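Local coordinates for protein digeranylgeranylglycerophospholipid reductase (Sulfolobus acidocaldarius, PDB 4OPC) that uses FAD to hydrogenate the double bonds of the geranylgeranyl chains of archaeal glycerophospholipids, giving the saturated archaeols of the membrane, at residues A[48-53]-A[94-99]; A[60-65]-A[100-105]; A[69-74]-A[220-225]. One frame throughout, in Å; residues are numbered along the deposited sequence.

Interaction 1. Residues A[48-53]-A[94-99]. With FDA (dihydroflavine-adenine dinucleotide), chain B.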
loop_
_atom_site.group_PDB
_atom_site.type_symbol
_atom_site.label_atom_id
_atom_site.label_comp_id
_atom_site.label_asym_id
_atom_site.label_seq_id
_atom_site.Cartn_x
_atom_site.Cartn_y
_atom_site.Cartn_z
ATOM N N CYS A 48 5.663 -4.363 -9.180
ATOM C CA CYS A 48 5.310 -4.831 -7.850
ATOM C C CYS A 48 6.151 -6.069 -7.569
ATOM O O CYS A 48 6.600 -6.741 -8.501
ATOM C CB CYS A 48 3.814 -5.188 -7.789
ATOM S SG CYS A 48 3.206 -5.567 -6.123
ATOM N N GLY A 49 6.364 -6.360 -6.287
ATOM C CA GLY A 49 6.957 -7.621 -5.879
ATOM C C GLY A 49 5.997 -8.794 -6.007
ATOM O O GLY A 49 6.434 -9.946 -6.012
ATOM N N ASP A 50 4.700 -8.490 -6.086
ATOM C CA ASP A 50 3.638 -9.471 -6.361
ATOM C C ASP A 50 3.326 -10.414 -5.204
ATOM O O ASP A 50 2.673 -11.447 -5.397
ATOM C CB ASP A 50 3.926 -10.298 -7.625
ATOM C CG ASP A 50 3.997 -9.463 -8.891
ATOM O OD1 ASP A 50 3.396 -8.376 -8.975
ATOM O OD2 ASP A 50 4.670 -9.931 -9.836
ATOM N N ALA A 51 3.772 -10.065 -4.003
ATOM C CA ALA A 51 3.562 -10.918 -2.831
ATOM C C ALA A 51 2.388 -10.429 -1.990
ATOM O O ALA A 51 2.358 -9.269 -1.583
ATOM C CB ALA A 51 4.818 -10.949 -1.991
ATOM N N VAL A 52 1.421 -11.304 -1.725
ATOM C CA VAL A 52 0.238 -10.916 -0.954
ATOM C C VAL A 52 -0.145 -12.023 0.027
ATOM O O VAL A 52 -0.143 -13.199 -0.329
ATOM C CB VAL A 52 -0.988 -10.617 -1.864
ATOM C CG1 VAL A 52 -2.126 -10.002 -1.045
ATOM C CG2 VAL A 52 -0.619 -9.701 -3.025
ATOM N N SER A 53 -0.495 -11.641 1.249
ATOM C CA SER A 53 -0.904 -12.593 2.277
ATOM C C SER A 53 -2.220 -13.290 1.922
ATOM O O SER A 53 -3.148 -12.662 1.420
ATOM C CB SER A 53 -1.061 -11.859 3.608
ATOM O OG SER A 53 -1.670 -12.672 4.592
ATOM N N GLY A 94 1.043 -17.048 2.055
ATOM C CA GLY A 94 0.737 -16.051 1.048
ATOM C C GLY A 94 0.965 -16.552 -0.360
ATOM O O GLY A 94 1.254 -17.734 -0.592
ATOM N N PHE A 95 0.826 -15.645 -1.313
ATOM C CA PHE A 95 0.896 -16.007 -2.713
ATOM C C PHE A 95 1.873 -15.100 -3.421
ATOM O O PHE A 95 1.910 -13.895 -3.156
ATOM C CB PHE A 95 -0.467 -15.826 -3.383
ATOM C CG PHE A 95 -1.586 -16.591 -2.735
ATOM C CD1 PHE A 95 -1.525 -17.961 -2.609
ATOM C CD2 PHE A 95 -2.717 -15.927 -2.289
ATOM C CE1 PHE A 95 -2.568 -18.661 -2.029
ATOM C CE2 PHE A 95 -3.757 -16.617 -1.708
ATOM C CZ PHE A 95 -3.683 -17.987 -1.578
ATOM N N GLU A 96 2.676 -15.677 -4.306
ATOM C CA GLU A 96 3.380 -14.896 -5.305
ATOM C C GLU A 96 2.530 -14.976 -6.568
ATOM O O GLU A 96 2.403 -16.045 -7.179
ATOM C CB GLU A 96 4.791 -15.449 -5.541
ATOM C CG GLU A 96 5.882 -14.575 -4.953
ATOM C CD GLU A 96 5.918 -13.206 -5.576
ATOM O OE1 GLU A 96 6.280 -12.253 -4.860
ATOM O OE2 GLU A 96 5.597 -13.075 -6.774
ATOM N N LEU A 97 1.929 -13.844 -6.930
ATOM C CA LEU A 97 0.916 -13.806 -7.985
ATOM C C LEU A 97 1.460 -13.363 -9.322
ATOM O O LEU A 97 2.452 -12.639 -9.399
ATOM C CB LEU A 97 -0.183 -12.808 -7.600
ATOM C CG LEU A 97 -0.907 -13.032 -6.281
ATOM C CD1 LEU A 97 -1.881 -11.905 -5.996
ATOM C CD2 LEU A 97 -1.635 -14.346 -6.341
ATOM N N ASN A 98 0.779 -13.788 -10.382
ATOM C CA ASN A 98 0.830 -13.082 -11.654
ATOM C C ASN A 98 -0.210 -11.972 -11.528
ATOM O O ASN A 98 -1.406 -12.213 -11.709
ATOM C CB ASN A 98 0.491 -14.032 -12.807
ATOM C CG ASN A 98 0.585 -13.367 -14.172
ATOM O OD1 ASN A 98 0.411 -12.157 -14.312
ATOM N ND2 ASN A 98 0.838 -14.175 -15.197
ATOM N N ALA A 99 0.244 -10.771 -11.177
ATOM C CA ALA A 99 -0.661 -9.687 -10.830
ATOM C C ALA A 99 -1.605 -9.263 -11.954
ATOM O O ALA A 99 -2.805 -9.178 -11.713
ATOM C CB ALA A 99 0.118 -8.487 -10.269
HETATM P PA FDA B . -2.379 0.846 -9.200
HETATM O O1A FDA B . -1.329 1.845 -9.492
HETATM O O2A FDA B . -1.993 -0.626 -9.274
HETATM O O5B FDA B . -3.594 1.069 -10.191
HETATM C C5B FDA B . -4.028 2.401 -10.531
HETATM C C4B FDA B . -4.735 2.317 -11.857
HETATM O O4B FDA B . -5.358 3.585 -12.149
HETATM C C3B FDA B . -3.835 1.987 -13.053
HETATM O O3B FDA B . -4.259 0.788 -13.699
HETATM C C2B FDA B . -3.908 3.250 -13.931
HETATM O O2B FDA B . -3.847 2.957 -15.318
HETATM C C1B FDA B . -5.262 3.822 -13.539
HETATM N N9A FDA B . -5.454 5.256 -13.716
HETATM C C8A FDA B . -4.726 6.269 -13.142
HETATM N N7A FDA B . -5.177 7.472 -13.414
HETATM C C5A FDA B . -6.286 7.232 -14.213
HETATM C C6A FDA B . -7.239 8.092 -14.792
HETATM N N6A FDA B . -7.255 9.413 -14.607
HETATM N N1A FDA B . -8.248 7.528 -15.484
HETATM C C2A FDA B . -8.261 6.200 -15.638
HETATM N N3A FDA B . -7.444 5.287 -15.108
HETATM C C4A FDA B . -6.487 5.873 -14.378
HETATM N N1 FDA B . 2.471 -4.490 -2.508
HETATM C C2 FDA B . 2.242 -5.773 -2.078
HETATM O O2 FDA B . 1.198 -6.080 -1.511
HETATM N N3 FDA B . 3.214 -6.702 -2.338
HETATM C C4 FDA B . 4.459 -6.476 -2.888
HETATM O O4 FDA B . 5.176 -7.428 -3.187
HETATM C C4X FDA B . 4.669 -5.129 -3.255
HETATM N N5 FDA B . 5.850 -4.784 -3.844
HETATM C C5X FDA B . 5.968 -3.581 -4.510
HETATM C C6 FDA B . 7.052 -3.339 -5.341
HETATM C C7 FDA B . 7.149 -2.177 -6.092
HETATM C C7M FDA B . 8.281 -2.024 -7.074
HETATM C C8 FDA B . 6.151 -1.198 -5.976
HETATM C C8M FDA B . 6.192 0.046 -6.834
HETATM C C9 FDA B . 5.066 -1.428 -5.127
HETATM C C9A FDA B . 4.952 -2.614 -4.411
HETATM N N10 FDA B . 3.849 -2.897 -3.574
HETATM C C10 FDA B . 3.664 -4.181 -3.109
HETATM C "C1'" FDA B . 2.714 -1.950 -3.444
HETATM C "C2'" FDA B . 1.559 -2.351 -4.381
HETATM O "O2'" FDA B . 2.056 -2.672 -5.683
HETATM C "C3'" FDA B . 0.555 -1.204 -4.513
HETATM O "O3'" FDA B . 0.258 -0.722 -3.209
HETATM C "C4'" FDA B . -0.787 -1.577 -5.158
HETATM O "O4'" FDA B . -0.602 -2.311 -6.368
HETATM C "C5'" FDA B . -1.630 -0.351 -5.417
HETATM O "O5'" FDA B . -2.835 -0.721 -6.118
HETATM P P FDA B . -3.811 0.412 -6.659
HETATM O O1P FDA B . -4.941 -0.282 -7.299
HETATM O O2P FDA B . -4.122 1.443 -5.583
HETATM O O3P FDA B . -2.947 1.217 -7.738
HETATM O O HOH W 1 3.009 -10.213 -11.956
#
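Asp50 holds CG anti to its carbonyl carbon (chi1 -62°), and its carboxylate lies beside Leu97 and Ala99. Glu96 is bent at chi2 (-62°), which folds CD back toward the Gly49 carbonyl. Glu96 OE1 ends 2.6 Å from Gly49 O. Glu96 OE1 also touches the methyl of Ala51. Asp50 OD2 and Glu96 OE2 come near each other; Lys222 NZ forms a salt bridge with both and would be expected to offset their like charges. A water joins Asp50 to the start of the next helix: it donates to Asp50 OD2 at 2.7 Å and accepts from Ala99 N at 2.9 Å. The backbones pair as antiparallel strands. Val52 and Phe95 are a hydrogen-bonded pair, with Val52 N to Phe95 O at 3.0 Å and Phe95 N to Val52 O at 2.8 Å. Leu97 N gives a third bond to Asp50 O. On the face of Val52 and Phe95, Val52 CG2 meets Leu97 CD1 at 3.9 Å. The N-H and C=O of Ala51, which point away from strand 87-97, serve the cofactor. Ala51 N donates to flavin O4 at 3.1 Å, and flavin N3 donates to Ala51 O at 2.8 Å. This pair of bonds holds the pyrimidine edge of the reduced flavin. Residues 48-51 all belong to the FAD site. Strand 51-53 lies at one edge of a mixed sheet, with strand 87-97 next to it and strand 70-80 beyond. Phe57 of helix 54-60 packs on Val52 and Leu97, while Phe220 of strand 216-221 touches Ala51 and Glu96.

Interaction 2. Residues A[60-65]-A[100-105]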
loop_
_atom_site.group_PDB
_atom_site.type_symbol
_atom_site.label_atom_id
_atom_site.label_comp_id
_atom_site.label_asym_id
_atom_site.label_seq_id
_atom_site.Cartn_x
_atom_site.Cartn_y
_atom_site.Cartn_z
ATOM N N LEU A 60 -11.779 -11.133 3.059
ATOM C CA LEU A 60 -12.555 -10.204 2.244
ATOM C C LEU A 60 -13.463 -10.876 1.239
ATOM O O LEU A 60 -14.292 -10.217 0.606
ATOM C CB LEU A 60 -11.617 -9.265 1.495
ATOM C CG LEU A 60 -10.698 -8.426 2.372
ATOM C CD1 LEU A 60 -9.685 -7.703 1.521
ATOM C CD2 LEU A 60 -11.498 -7.439 3.222
ATOM N N GLY A 61 -13.285 -12.180 1.071
ATOM C CA GLY A 61 -14.073 -12.918 0.107
ATOM C C GLY A 61 -13.703 -12.539 -1.312
ATOM O O GLY A 61 -14.545 -12.539 -2.205
ATOM N N MET A 62 -12.437 -12.198 -1.517
ATOM C CA MET A 62 -11.942 -11.963 -2.864
ATOM C C MET A 62 -11.572 -13.298 -3.486
ATOM O O MET A 62 -11.097 -14.204 -2.787
ATOM C CB MET A 62 -10.740 -11.022 -2.854
ATOM C CG MET A 62 -11.104 -9.566 -2.594
ATOM S SD MET A 62 -11.932 -8.757 -3.976
ATOM C CE MET A 62 -10.593 -8.667 -5.171
ATOM N N PRO A 63 -11.803 -13.426 -4.803
ATOM C CA PRO A 63 -11.505 -14.649 -5.544
ATOM C C PRO A 63 -10.103 -15.155 -5.257
ATOM O O PRO A 63 -9.134 -14.401 -5.261
ATOM C CB PRO A 63 -11.624 -14.199 -7.003
ATOM C CG PRO A 63 -12.631 -13.127 -6.969
ATOM C CD PRO A 63 -12.391 -12.396 -5.674
ATOM N N TYR A 64 -10.008 -16.450 -5.018
ATOM C CA TYR A 64 -8.738 -17.093 -4.762
ATOM C C TYR A 64 -7.941 -17.206 -6.061
ATOM O O TYR A 64 -8.478 -17.638 -7.078
ATOM C CB TYR A 64 -9.023 -18.485 -4.213
ATOM C CG TYR A 64 -8.059 -18.976 -3.173
ATOM C CD1 TYR A 64 -7.863 -18.280 -1.987
ATOM C CD2 TYR A 64 -7.371 -20.162 -3.360
ATOM C CE1 TYR A 64 -6.991 -18.748 -1.029
ATOM C CE2 TYR A 64 -6.505 -20.630 -2.418
ATOM C CZ TYR A 64 -6.316 -19.929 -1.255
ATOM O OH TYR A 64 -5.437 -20.422 -0.326
ATOM N N PRO A 65 -6.658 -16.815 -6.033
ATOM C CA PRO A 65 -5.761 -16.939 -7.189
ATOM C C PRO A 65 -5.624 -18.403 -7.606
ATOM O O PRO A 65 -5.503 -19.266 -6.735
ATOM C CB PRO A 65 -4.424 -16.441 -6.643
ATOM C CG PRO A 65 -4.780 -15.595 -5.465
ATOM C CD PRO A 65 -5.980 -16.225 -4.866
ATOM N N PRO A 100 -1.080 -8.997 -13.170
ATOM C CA PRO A 100 -2.011 -8.650 -14.249
ATOM C C PRO A 100 -3.041 -9.752 -14.507
ATOM O O PRO A 100 -4.216 -9.442 -14.713
ATOM C CB PRO A 100 -1.105 -8.492 -15.471
ATOM C CG PRO A 100 0.262 -8.244 -14.936
ATOM C CD PRO A 100 0.334 -8.870 -13.581
ATOM N N LEU A 101 -2.626 -11.016 -14.501
ATOM C CA LEU A 101 -3.569 -12.096 -14.788
ATOM C C LEU A 101 -4.672 -12.173 -13.735
ATOM O O LEU A 101 -5.853 -12.285 -14.067
ATOM C CB LEU A 101 -2.838 -13.432 -14.900
ATOM C CG LEU A 101 -3.561 -14.536 -15.659
ATOM C CD1 LEU A 101 -3.619 -14.189 -17.138
ATOM C CD2 LEU A 101 -2.841 -15.843 -15.435
ATOM N N TYR A 102 -4.303 -12.111 -12.463
ATOM C CA TYR A 102 -5.304 -12.136 -11.409
ATOM C C TYR A 102 -6.210 -10.904 -11.445
ATOM O O TYR A 102 -7.440 -11.031 -11.385
ATOM C CB TYR A 102 -4.643 -12.244 -10.029
ATOM C CG TYR A 102 -5.667 -12.193 -8.923
ATOM C CD1 TYR A 102 -6.451 -13.301 -8.627
ATOM C CD2 TYR A 102 -5.880 -11.021 -8.204
ATOM C CE1 TYR A 102 -7.413 -13.249 -7.637
ATOM C CE2 TYR A 102 -6.833 -10.961 -7.209
ATOM C CZ TYR A 102 -7.598 -12.075 -6.925
ATOM O OH TYR A 102 -8.564 -12.014 -5.940
ATOM N N ASN A 103 -5.600 -9.727 -11.537
ATOM C CA ASN A 103 -6.324 -8.460 -11.600
ATOM C C ASN A 103 -7.335 -8.468 -12.754
ATOM O O ASN A 103 -8.494 -8.059 -12.582
ATOM C CB ASN A 103 -5.282 -7.342 -11.773
ATOM C CG ASN A 103 -5.780 -5.963 -11.392
ATOM O OD1 ASN A 103 -4.980 -5.130 -10.964
ATOM N ND2 ASN A 103 -7.068 -5.690 -11.571
ATOM N N GLN A 104 -6.909 -8.939 -13.921
ATOM C CA GLN A 104 -7.804 -8.985 -15.072
ATOM C C GLN A 104 -8.946 -9.966 -14.861
ATOM O O GLN A 104 -10.071 -9.726 -15.323
ATOM C CB GLN A 104 -7.023 -9.282 -16.356
ATOM C CG GLN A 104 -6.165 -8.085 -16.797
ATOM C CD GLN A 104 -5.059 -8.450 -17.761
ATOM O OE1 GLN A 104 -5.223 -9.315 -18.627
ATOM N NE2 GLN A 104 -3.916 -7.784 -17.622
ATOM N N ARG A 105 -8.680 -11.075 -14.178
ATOM C CA ARG A 105 -9.741 -12.042 -13.911
ATOM C C ARG A 105 -10.784 -11.461 -12.959
ATOM O O ARG A 105 -11.987 -11.643 -13.165
ATOM C CB ARG A 105 -9.177 -13.357 -13.362
ATOM C CG ARG A 105 -10.247 -14.378 -12.958
ATOM C CD ARG A 105 -9.701 -15.236 -11.815
ATOM N NE ARG A 105 -10.744 -15.796 -10.973
ATOM C CZ ARG A 105 -10.506 -16.393 -9.815
ATOM N NH1 ARG A 105 -9.256 -16.500 -9.368
ATOM N NH2 ARG A 105 -11.512 -16.881 -9.102
#
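The loop that leads from helix 54-60 to strand 70-80 is held against helix 99-112 by two side chains of that helix, Tyr102 and Arg105, which stand about one turn apart. Each bonds to a backbone carbonyl of the loop. In Tyr102, chi1 of 177° sets CG anti to the backbone N. The ring then extends to the proline-rich part of the loop. Its OH donates to Pro63 O at 2.5 Å, in the carbonyl plane and on a lone pair. The oxygen of Pro63 sits at the edge of the tyrosine ring, near its plane. Met62 CB lies 3.9 Å from Tyr102 OH. Pro65 packs obliquely on the same ring, its CG 4.1 Å from Tyr102 CE1. Arg105 is extended from CG to NE. Its NH1 donates to Tyr64 O at 2.7 Å, and the bond is nearly straight at 170°. Tyr64 O lies in the guanidinium plane, but NH1 sits 44° above the carbonyl plane of Tyr64. Pro63 covers one face of the guanidinium toward its rim, with CB 3.4 Å from Arg105 NH2. Two acids also bind the arginine: Glu69 at NH1 and Glu109 at NE. The side chain of Tyr102 lies about 4 Å, at the nearest atoms, from that of Phe16, an FAD-binding residue. The side chain of Met62 is about 10 Å from the cofactor at the nearest atoms. Two backbone carbonyls in a loop without regular pairing thus receive their donors from Tyr102 and Arg105. Glu69 and Glu109 probably help to hold the guanidinium in its orientation and to balance its charge.

Interaction 3. Residues A[69-74]-A[220-225]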
loop_
_atom_site.group_PDB
_atom_site.type_symbol
_atom_site.label_atom_id
_atom_site.label_comp_id
_atom_site.label_asym_id
_atom_site.label_seq_id
_atom_site.Cartn_x
_atom_site.Cartn_y
_atom_site.Cartn_z
ATOM N N GLU A 69 -2.281 -17.753 -12.498
ATOM C CA GLU A 69 -2.333 -16.604 -11.581
ATOM C C GLU A 69 -1.510 -16.795 -10.317
ATOM O O GLU A 69 -1.025 -15.826 -9.736
ATOM C CB GLU A 69 -3.770 -16.315 -11.145
ATOM C CG GLU A 69 -4.711 -15.940 -12.255
ATOM C CD GLU A 69 -6.156 -16.089 -11.852
ATOM O OE1 GLU A 69 -6.432 -16.320 -10.651
ATOM O OE2 GLU A 69 -7.010 -15.984 -12.751
ATOM N N LEU A 70 -1.405 -18.033 -9.857
ATOM C CA LEU A 70 -0.632 -18.341 -8.667
ATOM C C LEU A 70 0.694 -18.945 -9.082
ATOM O O LEU A 70 0.771 -20.120 -9.455
ATOM C CB LEU A 70 -1.392 -19.292 -7.747
ATOM C CG LEU A 70 -0.693 -19.682 -6.446
ATOM C CD1 LEU A 70 -0.040 -18.473 -5.799
ATOM C CD2 LEU A 70 -1.688 -20.326 -5.494
ATOM N N GLU A 71 1.741 -18.131 -9.026
ATOM C CA GLU A 71 3.043 -18.553 -9.507
ATOM C C GLU A 71 3.781 -19.387 -8.473
ATOM O O GLU A 71 4.461 -20.347 -8.824
ATOM C CB GLU A 71 3.881 -17.344 -9.925
ATOM C CG GLU A 71 3.258 -16.528 -11.048
ATOM C CD GLU A 71 4.257 -15.619 -11.723
ATOM O OE1 GLU A 71 4.073 -14.386 -11.670
ATOM O OE2 GLU A 71 5.232 -16.138 -12.306
ATOM N N ASN A 72 3.629 -19.040 -7.201
ATOM C CA ASN A 72 4.372 -19.738 -6.157
ATOM C C ASN A 72 3.712 -19.564 -4.795
ATOM O O ASN A 72 3.307 -18.455 -4.427
ATOM C CB ASN A 72 5.823 -19.230 -6.135
ATOM C CG ASN A 72 6.729 -20.040 -5.221
ATOM O OD1 ASN A 72 6.665 -21.269 -5.180
ATOM N ND2 ASN A 72 7.595 -19.345 -4.491
ATOM N N LYS A 73 3.595 -20.652 -4.046
ATOM C CA LYS A 73 3.041 -20.589 -2.698
ATOM C C LYS A 73 4.103 -20.143 -1.697
ATOM O O LYS A 73 5.219 -20.656 -1.701
ATOM C CB LYS A 73 2.461 -21.950 -2.295
ATOM C CG LYS A 73 1.890 -21.998 -0.886
ATOM C CD LYS A 73 0.737 -21.017 -0.725
ATOM C CE LYS A 73 0.332 -20.875 0.732
ATOM N NZ LYS A 73 -0.680 -19.802 0.914
ATOM N N ILE A 74 3.746 -19.189 -0.841
ATOM C CA ILE A 74 4.672 -18.628 0.142
ATOM C C ILE A 74 4.327 -19.084 1.552
ATOM O O ILE A 74 3.166 -19.032 1.959
ATOM C CB ILE A 74 4.645 -17.090 0.098
ATOM C CG1 ILE A 74 5.039 -16.595 -1.292
ATOM C CG2 ILE A 74 5.563 -16.490 1.152
ATOM C CD1 ILE A 74 6.386 -17.122 -1.765
ATOM N N PHE A 220 12.071 -12.389 -4.132
ATOM C CA PHE A 220 10.780 -13.048 -3.937
ATOM C C PHE A 220 10.654 -14.162 -4.987
ATOM O O PHE A 220 10.384 -13.874 -6.162
ATOM C CB PHE A 220 9.628 -12.046 -4.145
ATOM C CG PHE A 220 9.451 -11.031 -3.037
ATOM C CD1 PHE A 220 10.225 -11.036 -1.886
ATOM C CD2 PHE A 220 8.463 -10.069 -3.161
ATOM C CE1 PHE A 220 10.016 -10.089 -0.887
ATOM C CE2 PHE A 220 8.251 -9.131 -2.179
ATOM C CZ PHE A 220 9.021 -9.138 -1.033
ATOM N N PRO A 221 10.841 -15.434 -4.582
ATOM C CA PRO A 221 10.782 -16.491 -5.603
ATOM C C PRO A 221 9.386 -16.647 -6.198
ATOM O O PRO A 221 8.378 -16.624 -5.478
ATOM C CB PRO A 221 11.173 -17.758 -4.829
ATOM C CG PRO A 221 11.958 -17.247 -3.620
ATOM C CD PRO A 221 11.257 -15.958 -3.268
ATOM N N LYS A 222 9.351 -16.798 -7.517
ATOM C CA LYS A 222 8.116 -17.053 -8.252
ATOM C C LYS A 222 8.070 -18.491 -8.773
ATOM O O LYS A 222 7.199 -18.847 -9.574
ATOM C CB LYS A 222 7.989 -16.071 -9.414
ATOM C CG LYS A 222 7.536 -14.673 -9.000
ATOM C CD LYS A 222 7.422 -13.757 -10.213
ATOM C CE LYS A 222 6.740 -12.440 -9.877
ATOM N NZ LYS A 222 5.263 -12.596 -9.708
ATOM N N GLY A 223 9.008 -19.308 -8.305
ATOM C CA GLY A 223 9.129 -20.693 -8.721
ATOM C C GLY A 223 10.472 -21.198 -8.241
ATOM O O GLY A 223 11.158 -20.514 -7.473
ATOM N N LYS A 224 10.857 -22.384 -8.699
ATOM C CA LYS A 224 12.123 -22.978 -8.302
ATOM C C LYS A 224 13.296 -22.312 -9.014
ATOM O O LYS A 224 14.439 -22.410 -8.563
ATOM C CB LYS A 224 12.117 -24.476 -8.613
ATOM C CG LYS A 224 11.131 -25.290 -7.788
ATOM C CD LYS A 224 11.763 -25.740 -6.484
ATOM C CE LYS A 224 12.999 -26.587 -6.738
ATOM N NZ LYS A 224 13.785 -26.819 -5.492
ATOM N N ASN A 225 13.011 -21.644 -10.128
ATOM C CA ASN A 225 14.051 -21.070 -10.979
ATOM C C ASN A 225 13.667 -19.708 -11.549
ATOM O O ASN A 225 14.115 -19.327 -12.625
ATOM C CB ASN A 225 14.409 -22.029 -12.124
ATOM C CG ASN A 225 15.190 -23.244 -11.651
ATOM O OD1 ASN A 225 16.420 -23.210 -11.557
ATOM N ND2 ASN A 225 14.480 -24.323 -11.352
#
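Lys222 NZ is gripped by three carboxylates: Glu71 within this contact, and Asp50 and Glu96 beyond it. The Glu71 bond is a salt bridge of 2.9 Å from Lys222 NZ to Glu71 OE1. NZ meets this oxygen from above the carboxylate plane, 54° out of it. The lysine chain is bent at chi4 (-75°), which turns NZ to the acids. Lys222 CD comes 3.7 Å from Glu71 OE1, the two side chains crossing obliquely. Asn72 makes the second polar link. Its ND2 donates to Pro221 O at 3.0 Å in a bent bond, from 67° above that carbonyl plane. The stronger partner of ND2 is His200 O. Asn72 CB rests 3.5 Å from Lys222 C. Ile74 CD1 adds a looser contact to Pro221 O. Glu71 and Asn72 both face Glu96 and form a classic beta bulge in strand 70-80. In the sheet, strand 202-206 comes between strands 70-80 and 216-221, and its Leu203 touches both Ile74 and Pro221. On the other side of strand 70-80 lies strand 87-97, whose Glu96 makes backbone hydrogen bonds with both bulge residues.

How the interactions relate
Interactions 1 and 3 share the same sheet, with centres about 9 Å apart. They join where Lys222 NZ comes 2.7 Å from Asp50 OD2. Asp50 is part of the FAD site, so Lys222, whose side chain is about 8 Å from the cofactor at the nearest atoms, is a probable second-shell residue. Interaction 2 lies about 11 Å from interaction 1, centre to centre. There Leu97 CD2 packs on Pro65 CG at 3.5 Å. Interactions 2 and 3 are about 16 Å apart by centres but meet through Arg105 NH1 and Glu69 OE1, a salt bridge of 3.1 Å. Strand 87-97 runs almost directly into helix 99-112, which ties interactions 1 and 2 along the chain.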